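Side-chain contacts in endo-beta-1,2-glucanase (PDB 6IMV), which hydrolyses internal beta-1,2-glucosidic linkages of beta-1,2-glucans, as a fungal endo-acting member of a newly recognised glycoside hydrolase family: residues Gly42-Asn47 / Asp434-Thr439; Ile320-Gln325 / Lys477-Glu482. All blocks are in the same frame, centred on the assembly; numbering follows the deposited sequence. Where two conformers were deposited one is given.

Contact 1 of 2, residues Gly42-Asn47 / Asp434-Thr439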
ATOM      1  N   GLY A  42       4.899  14.103  -5.910  1.00 13.21           N
ATOM      2  CA  GLY A  42       3.893  14.473  -6.887  1.00 13.78           C
ATOM      3  C   GLY A  42       4.372  14.418  -8.331  1.00 14.16           C
ATOM      4  O   GLY A  42       3.570  14.219  -9.235  1.00 15.02           O
ATOM      5  N   LYS A  43       5.678  14.590  -8.563  1.00 14.80           N
ATOM      6  CA  LYS A  43       6.248  14.523  -9.914  1.00 15.75           C
ATOM      7  C   LYS A  43       6.161  13.103 -10.478  1.00 14.64           C
ATOM      8  O   LYS A  43       6.249  12.922 -11.697  1.00 14.07           O
ATOM      9  CB  LYS A  43       7.693  15.032  -9.938  1.00 17.12           C
ATOM     10  CG  LYS A  43       7.858  16.495  -9.553  1.00 18.92           C
ATOM     11  CD  LYS A  43       6.870  17.405 -10.243  1.00 21.50           C
ATOM     12  CE  LYS A  43       7.184  18.877 -10.060  1.00 23.72           C
ATOM     13  NZ  LYS A  43       5.993  19.703 -10.367  1.00 25.15           N
ATOM     14  N   PHE A  44       5.989  12.111  -9.600  1.00 13.79           N
ATOM     15  CA  PHE A  44       5.740  10.729 -10.023  1.00 13.74           C
ATOM     16  C   PHE A  44       4.424  10.653 -10.806  1.00 14.19           C
ATOM     17  O   PHE A  44       4.276   9.817 -11.714  1.00 13.59           O
ATOM     18  CB  PHE A  44       5.725   9.796  -8.813  1.00 13.05           C
ATOM     19  CG  PHE A  44       5.448   8.341  -9.105  1.00 12.87           C
ATOM     20  CD1 PHE A  44       6.227   7.632 -10.010  1.00 12.95           C
ATOM     21  CD2 PHE A  44       4.450   7.661  -8.427  1.00 12.54           C
ATOM     22  CE1 PHE A  44       5.997   6.286 -10.248  1.00 12.83           C
ATOM     23  CE2 PHE A  44       4.219   6.313  -8.668  1.00 12.59           C
ATOM     24  CZ  PHE A  44       4.992   5.630  -9.576  1.00 12.78           C
ATOM     25  N   HIS A  45       3.476  11.535 -10.453  1.00 15.21           N
ATOM     26  CA  HIS A  45       2.134  11.530 -11.032  1.00 15.67           C
ATOM     27  C   HIS A  45       2.157  12.218 -12.400  1.00 17.02           C
ATOM     28  O   HIS A  45       1.807  13.395 -12.507  1.00 17.56           O
ATOM     29  CB  HIS A  45       1.126  12.196 -10.086  1.00 15.16           C
ATOM     30  CG  HIS A  45      -0.286  11.993 -10.516  1.00 14.92           C
ATOM     31  ND1 HIS A  45      -0.923  12.858 -11.380  1.00 14.90           N
ATOM     32  CD2 HIS A  45      -1.173  11.016 -10.233  1.00 14.79           C
ATOM     33  CE1 HIS A  45      -2.151  12.433 -11.594  1.00 15.20           C
ATOM     34  NE2 HIS A  45      -2.332  11.308 -10.896  1.00 14.58           N
ATOM     35  N   GLN A  46       2.574  11.467 -13.420  1.00 18.00           N
ATOM     36  CA  GLN A  46       2.637  11.930 -14.804  1.00 19.14           C
ATOM     37  C   GLN A  46       2.356  10.743 -15.733  1.00 19.53           C
ATOM     38  O   GLN A  46       2.662   9.592 -15.404  1.00 17.63           O
ATOM     39  CB  GLN A  46       4.024  12.477 -15.162  1.00 19.83           C
ATOM     40  CG  GLN A  46       4.458  13.684 -14.351  1.00 21.33           C
ATOM     41  CD  GLN A  46       5.743  14.278 -14.881  1.00 22.69           C
ATOM     42  OE1 GLN A  46       5.788  14.737 -16.020  1.00 24.36           O
ATOM     43  NE2 GLN A  46       6.786  14.298 -14.057  1.00 21.64           N
ATOM     44  N   ASN A  47       1.789  11.049 -16.904  1.00 20.57           N
ATOM     45  CA  ASN A  47       1.588  10.091 -17.972  1.00 21.88           C
ATOM     46  C   ASN A  47       2.928   9.438 -18.328  1.00 22.29           C
ATOM     47  O   ASN A  47       3.960  10.109 -18.357  1.00 23.00           O
ATOM     48  CB  ASN A  47       0.970  10.748 -19.210  1.00 22.43           C
ATOM     49  CG  ASN A  47       0.663   9.735 -20.286  1.00 23.18           C
ATOM     50  OD1 ASN A  47      -0.044   8.769 -20.032  1.00 23.12           O
ATOM     51  ND2 ASN A  47       1.220   9.917 -21.473  1.00 25.91           N
ATOM     52  N   ASP A 434       4.090   1.306  -4.934  1.00 11.80           N
ATOM     53  CA  ASP A 434       4.302   0.591  -3.668  1.00 12.41           C
ATOM     54  C   ASP A 434       5.419   1.256  -2.843  1.00 11.95           C
ATOM     55  O   ASP A 434       5.270   1.402  -1.626  1.00 11.75           O
ATOM     56  CB  ASP A 434       4.580  -0.899  -3.915  1.00 13.79           C
ATOM     57  CG  ASP A 434       3.338  -1.744  -4.176  1.00 14.92           C
ATOM     58  OD1 ASP A 434       2.613  -1.450  -5.126  1.00 16.44           O
ATOM     59  OD2 ASP A 434       3.123  -2.730  -3.440  1.00 16.76           O
ATOM     60  N   SER A 435       6.529   1.654  -3.484  1.00 11.56           N
ATOM     61  CA  SER A 435       7.713   2.163  -2.744  1.00 12.03           C
ATOM     62  C   SER A 435       7.642   3.676  -2.490  1.00 11.50           C
ATOM     63  O   SER A 435       8.527   4.219  -1.849  1.00 11.68           O
ATOM     64  CB  SER A 435       9.020   1.804  -3.436  1.00 11.87           C
ATOM     65  OG  SER A 435       9.259   2.633  -4.558  1.00 11.84           O
ATOM     66  N   LYS A 436       6.601   4.354  -2.986  1.00 11.51           N
ATOM     67  CA  LYS A 436       6.580   5.826  -2.966  1.00 11.16           C
ATOM     68  C   LYS A 436       5.259   6.378  -2.420  1.00 11.34           C
ATOM     69  O   LYS A 436       5.261   7.258  -1.549  1.00 11.05           O
ATOM     70  CB  LYS A 436       6.820   6.353  -4.377  1.00 10.94           C
ATOM     71  CG  LYS A 436       8.225   6.129  -4.912  1.00 10.79           C
ATOM     72  CD  LYS A 436       8.358   6.472  -6.382  1.00 10.88           C
ATOM     73  CE  LYS A 436       8.154   7.936  -6.694  1.00 10.72           C
ATOM     74  NZ  LYS A 436       9.079   8.780  -5.902  1.00 10.88           N
ATOM     75  N   VAL A 437       4.143   5.905  -2.971  1.00 11.29           N
ATOM     76  CA  VAL A 437       2.841   6.505  -2.718  1.00 11.55           C
ATOM     77  C   VAL A 437       2.164   5.821  -1.523  1.00 11.43           C
ATOM     78  O   VAL A 437       1.177   6.352  -1.004  1.00 11.79           O
ATOM     79  CB  VAL A 437       1.970   6.495  -3.987  1.00 11.88           C
ATOM     80  CG1 VAL A 437       0.610   7.152  -3.765  1.00 12.43           C
ATOM     81  CG2 VAL A 437       2.700   7.158  -5.135  1.00 12.13           C
ATOM     82  N   SER A 438       2.703   4.677  -1.070  1.00 10.90           N
ATOM     83  CA  SER A 438       2.351   4.118   0.246  1.00 10.64           C
ATOM     84  C   SER A 438       2.680   5.153   1.342  1.00 10.52           C
ATOM     85  O   SER A 438       1.866   5.445   2.218  1.00 10.08           O
ATOM     86  CB  SER A 438       3.077   2.820   0.497  1.00 10.29           C
ATOM     87  OG  SER A 438       4.465   2.972   0.210  1.00 10.14           O
ATOM     88  N   THR A 439       3.893   5.710   1.266  1.00 10.18           N
ATOM     89  CA  THR A 439       4.374   6.706   2.198  1.00 10.45           C
ATOM     90  C   THR A 439       3.512   7.970   2.098  1.00 10.23           C
ATOM     91  O   THR A 439       3.092   8.518   3.108  1.00 10.09           O
ATOM     92  CB  THR A 439       5.851   7.028   1.963  1.00 10.75           C
ATOM     93  OG1 THR A 439       6.551   5.783   1.982  1.00 11.15           O
ATOM     94  CG2 THR A 439       6.405   7.978   3.005  1.00 11.25           C
TER

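Contact 2 of 2, residues Ile320-Gln325 / Lys477-Glu482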
ATOM      1  N   ILE A 320      -5.458  -2.396  19.628  1.00 13.97           N
ATOM      2  CA  ILE A 320      -4.863  -2.547  18.301  1.00 14.31           C
ATOM      3  C   ILE A 320      -3.834  -1.437  18.085  1.00 14.42           C
ATOM      4  O   ILE A 320      -2.713  -1.713  17.648  1.00 13.47           O
ATOM      5  CB  ILE A 320      -5.926  -2.582  17.188  1.00 13.67           C
ATOM      6  CG1 ILE A 320      -6.899  -3.745  17.400  1.00 13.48           C
ATOM      7  CG2 ILE A 320      -5.249  -2.640  15.825  1.00 13.57           C
ATOM      8  CD1 ILE A 320      -7.959  -3.904  16.308  1.00 13.66           C
ATOM      9  N   ARG A 321      -4.215  -0.196  18.405  0.50 14.77           N
ATOM     10  CA  ARG A 321      -3.315   0.944  18.285  0.50 15.70           C
ATOM     11  C   ARG A 321      -2.017   0.672  19.067  0.50 15.36           C
ATOM     12  O   ARG A 321      -0.924   0.932  18.563  0.50 15.52           O
ATOM     13  CB  ARG A 321      -4.019   2.219  18.760  0.50 16.69           C
ATOM     14  CG  ARG A 321      -3.271   3.503  18.439  0.50 17.66           C
ATOM     15  CD  ARG A 321      -3.948   4.695  19.095  0.50 18.42           C
ATOM     16  NE  ARG A 321      -5.392   4.670  18.935  0.50 18.97           N
ATOM     17  CZ  ARG A 321      -6.263   4.421  19.912  0.50 19.24           C
ATOM     18  NH1 ARG A 321      -7.558   4.409  19.652  0.50 17.55           N
ATOM     19  NH2 ARG A 321      -5.831   4.186  21.139  0.50 20.96           N
ATOM     20  N   ARG A 322      -2.144   0.120  20.279  1.00 14.76           N
ATOM     21  CA  ARG A 322      -0.989  -0.151  21.166  1.00 14.67           C
ATOM     22  C   ARG A 322      -0.079  -1.231  20.558  1.00 13.85           C
ATOM     23  O   ARG A 322       1.132  -1.082  20.552  1.00 13.31           O
ATOM     24  CB  ARG A 322      -1.465  -0.568  22.563  1.00 15.03           C
ATOM     25  CG  ARG A 322      -1.995   0.579  23.413  1.00 15.46           C
ATOM     26  CD  ARG A 322      -2.771   0.080  24.618  1.00 15.82           C
ATOM     27  NE  ARG A 322      -1.955  -0.747  25.501  1.00 16.24           N
ATOM     28  CZ  ARG A 322      -2.392  -1.797  26.195  1.00 16.05           C
ATOM     29  NH1 ARG A 322      -1.531  -2.525  26.879  1.00 17.21           N
ATOM     30  NH2 ARG A 322      -3.669  -2.141  26.192  1.00 15.89           N
ATOM     31  N   VAL A 323      -0.670  -2.318  20.058  1.00 12.91           N
ATOM     32  CA  VAL A 323       0.090  -3.417  19.453  1.00 12.83           C
ATOM     33  C   VAL A 323       0.830  -2.904  18.213  1.00 12.40           C
ATOM     34  O   VAL A 323       1.988  -3.254  17.980  1.00 12.72           O
ATOM     35  CB  VAL A 323      -0.820  -4.615  19.124  1.00 12.87           C
ATOM     36  CG1 VAL A 323      -0.136  -5.615  18.209  1.00 13.09           C
ATOM     37  CG2 VAL A 323      -1.302  -5.302  20.398  1.00 13.16           C
ATOM     38  N   PHE A 324       0.166  -2.068  17.416  1.00 11.90           N
ATOM     39  CA  PHE A 324       0.778  -1.561  16.185  1.00 12.30           C
ATOM     40  C   PHE A 324       1.782  -0.435  16.493  1.00 12.45           C
ATOM     41  O   PHE A 324       2.749  -0.262  15.746  1.00 11.94           O
ATOM     42  CB  PHE A 324      -0.301  -1.164  15.174  1.00 12.21           C
ATOM     43  CG  PHE A 324      -0.830  -2.347  14.402  1.00 11.95           C
ATOM     44  CD1 PHE A 324      -1.670  -3.266  15.007  1.00 12.25           C
ATOM     45  CD2 PHE A 324      -0.451  -2.566  13.086  1.00 11.87           C
ATOM     46  CE1 PHE A 324      -2.159  -4.355  14.295  1.00 12.52           C
ATOM     47  CE2 PHE A 324      -0.916  -3.667  12.387  1.00 12.23           C
ATOM     48  CZ  PHE A 324      -1.788  -4.550  12.983  1.00 12.35           C
ATOM     49  N   GLN A 325       1.576   0.307  17.587  1.00 12.92           N
ATOM     50  CA  GLN A 325       2.581   1.264  18.039  1.00 14.02           C
ATOM     51  C   GLN A 325       3.851   0.492  18.442  1.00 13.65           C
ATOM     52  O   GLN A 325       4.955   0.870  18.087  1.00 13.35           O
ATOM     53  CB  GLN A 325       2.060   2.144  19.180  1.00 15.54           C
ATOM     54  CG  GLN A 325       2.977   3.328  19.478  1.00 17.43           C
ATOM     55  CD  GLN A 325       2.378   4.391  20.371  1.00 19.04           C
ATOM     56  OE1 GLN A 325       1.335   4.218  20.975  1.00 21.88           O
ATOM     57  NE2 GLN A 325       3.068   5.507  20.491  1.00 22.03           N
ATOM     58  N   LYS A 477      -2.443  -9.697  25.430  1.00 23.61           N
ATOM     59  CA  LYS A 477      -2.567  -9.409  26.863  1.00 27.75           C
ATOM     60  C   LYS A 477      -1.176  -9.106  27.437  1.00 28.36           C
ATOM     61  O   LYS A 477      -0.159  -9.590  26.934  1.00 31.11           O
ATOM     62  CB  LYS A 477      -3.191 -10.619  27.559  1.00 29.07           C
ATOM     63  CG  LYS A 477      -4.477 -11.109  26.914  1.00 30.99           C
ATOM     64  CD  LYS A 477      -4.935 -12.466  27.373  1.00 32.92           C
ATOM     65  CE  LYS A 477      -4.351 -13.598  26.560  1.00 35.43           C
ATOM     66  NZ  LYS A 477      -4.984 -14.887  26.919  1.00 37.97           N
ATOM     67  N   ASN A 478      -1.128  -8.298  28.495  1.00 31.12           N
ATOM     68  CA  ASN A 478       0.113  -8.041  29.239  1.00 30.06           C
ATOM     69  C   ASN A 478       1.235  -7.649  28.264  1.00 27.17           C
ATOM     70  O   ASN A 478       2.315  -8.253  28.286  1.00 27.77           O
ATOM     71  CB  ASN A 478       0.515  -9.260  30.073  1.00 32.58           C
ATOM     72  CG  ASN A 478      -0.657  -9.883  30.805  1.00 34.91           C
ATOM     73  OD1 ASN A 478      -1.225  -9.269  31.703  1.00 36.58           O
ATOM     74  ND2 ASN A 478      -1.031 -11.096  30.426  1.00 36.03           N
ATOM     75  N   LEU A 479       0.971  -6.647  27.415  1.00 23.28           N
ATOM     76  CA  LEU A 479       1.968  -6.118  26.470  1.00 21.41           C
ATOM     77  C   LEU A 479       3.237  -5.771  27.247  1.00 20.10           C
ATOM     78  O   LEU A 479       3.151  -5.227  28.333  1.00 19.53           O
ATOM     79  CB  LEU A 479       1.443  -4.855  25.780  1.00 20.81           C
ATOM     80  CG  LEU A 479       0.234  -5.028  24.865  1.00 20.78           C
ATOM     81  CD1 LEU A 479       0.012  -3.771  24.045  1.00 21.22           C
ATOM     82  CD2 LEU A 479       0.386  -6.232  23.958  1.00 20.85           C
ATOM     83  N   LYS A 480       4.393  -6.079  26.664  1.00 19.70           N
ATOM     84  CA  LYS A 480       5.673  -5.582  27.141  1.00 20.40           C
ATOM     85  C   LYS A 480       6.203  -4.545  26.149  1.00 19.41           C
ATOM     86  O   LYS A 480       5.857  -4.574  24.953  1.00 17.76           O
ATOM     87  CB  LYS A 480       6.686  -6.722  27.307  1.00 22.19           C
ATOM     88  CG  LYS A 480       6.242  -7.823  28.259  1.00 24.41           C
ATOM     89  CD  LYS A 480       7.175  -9.002  28.330  1.00 27.67           C
ATOM     90  CE  LYS A 480       6.472 -10.282  28.744  1.00 29.90           C
ATOM     91  NZ  LYS A 480       5.842 -10.956  27.575  1.00 31.52           N
ATOM     92  N   GLY A 481       7.024  -3.628  26.677  1.00 16.55           N
ATOM     93  CA  GLY A 481       7.868  -2.784  25.872  1.00 16.53           C
ATOM     94  C   GLY A 481       7.195  -1.489  25.466  1.00 16.27           C
ATOM     95  O   GLY A 481       7.735  -0.763  24.632  1.00 15.63           O
ATOM     96  N   GLU A 482       6.055  -1.162  26.087  1.00 16.24           N
ATOM     97  CA  GLU A 482       5.307   0.041  25.704  1.00 17.75           C
ATOM     98  C   GLU A 482       6.047   1.314  26.162  1.00 19.26           C
ATOM     99  O   GLU A 482       5.712   2.408  25.723  1.00 19.19           O
ATOM    100  CB  GLU A 482       3.884   0.012  26.259  1.00 17.30           C
ATOM    101  CG  GLU A 482       3.008  -1.048  25.630  1.00 17.21           C
ATOM    102  CD  GLU A 482       1.531  -0.818  25.876  1.00 17.60           C
ATOM    103  OE1 GLU A 482       1.021  -1.375  26.855  1.00 18.46           O
ATOM    104  OE2 GLU A 482       0.899  -0.061  25.091  1.00 17.01           O
TER
HETATM  105  O   HOH W   1       2.000   0.804  22.751  1.00 10.91           O

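Contact 1 of 2, residues Gly42-Asn47 / Asp434-Thr439
F44 lays one face of its ring against the aliphatic end of the K436 side chain. K436 CE comes closest at F44 CG, 3.6 Å away, and makes a CH-pi contact 28° off the ring normal. CB of F44 points at the helix, and with CG anti to the backbone N (chi1 179°) the ring continues that way. K436 CD stands over the ring centre; the bend at chi3 brings CE over the CB-bearing end, and that at chi4 sends NZ on to a salt bridge with E41 and hydrogen bonds to the carbonyls of Y414 and S416. This charged nitrogen, belonging to a buried residue, is thus met by several oxygens. V437 closes in at the ring's edge, with its CG2 3.8 Å from F44 CD2, and W433 meets the ring edge-to-face. The tight part ends at F44. Beyond it the loop runs out to exposed Q46, whose side chain turns back on its own segment, its NE2 donating to K43 O at 2.8 Å. The side chain of F44 is about 10 Å from a bound glucose, and D434, two residues before K436, touches bound sugar: a buried helix-to-loop packing next to the glucose-binding pocket.

Contact 2 of 2, residues Ile320-Gln325 / Lys477-Glu482
R322 and E482 pair through a two-pronged salt bridge, the guanidinium approached side-on. R322 NE donates to E482 OE2 at 3.0 Å and R322 NH1 to E482 OE1 at 2.8 Å, both bonds fairly straight. Each oxygen is met on its syn side but from out of the carboxylate plane, NH1 by 32°, while both oxygens lie near the guanidinium plane; the two flat groups are twisted 28° apart. A bend in the arginine chain at chi3 (60°) turns the NE and NH1 edge toward the carboxylate, whose own chain is extended beyond CG. L479 occupies a face of the same guanidinium, its CD1 3.5 Å from R322 NH1, so the group is held at an edge by charge and over a face by a methyl. The other leucine methyl, CD2, lies 4.0 Å from V323 CG2. Here the flank of helix 318-337 packs against the irregular segment after helix 461-475, well out from the centre of the chain. A water sits beside the bridge, 2.7 Å from E482 OE2 and 3.0 Å from R322 O, placed to donate to both, though it has other acceptors in reach. In the next shell, T294 of strand 290-296 touches L479 and is hydrogen-bonded to K480, whose NZ forms a salt bridge with D284. V323 rests also on Q296 of that strand and on F476, at the start of the loop.

The contacts lie on opposite sides of the chain's centre, their centres 32 Å and their nearest atoms about 14 Å apart. Their segments alternate along the sequence: 42-47, 320-325, 434-439, then 477-482. Contact 1 joins the loop after helix 30-41 to helix 433-443, next to the antiparallel sheet whose strand 427-432 leads into that helix; contact 2 joins helix 318-337 to the loop after helix 461-475. They share no helix or strand. Contact 1 is buried and lies near the glucose-binding pocket, whereas contact 2 is partly buried and farther out. Both tie early or middle parts of the chain to its C-terminal part.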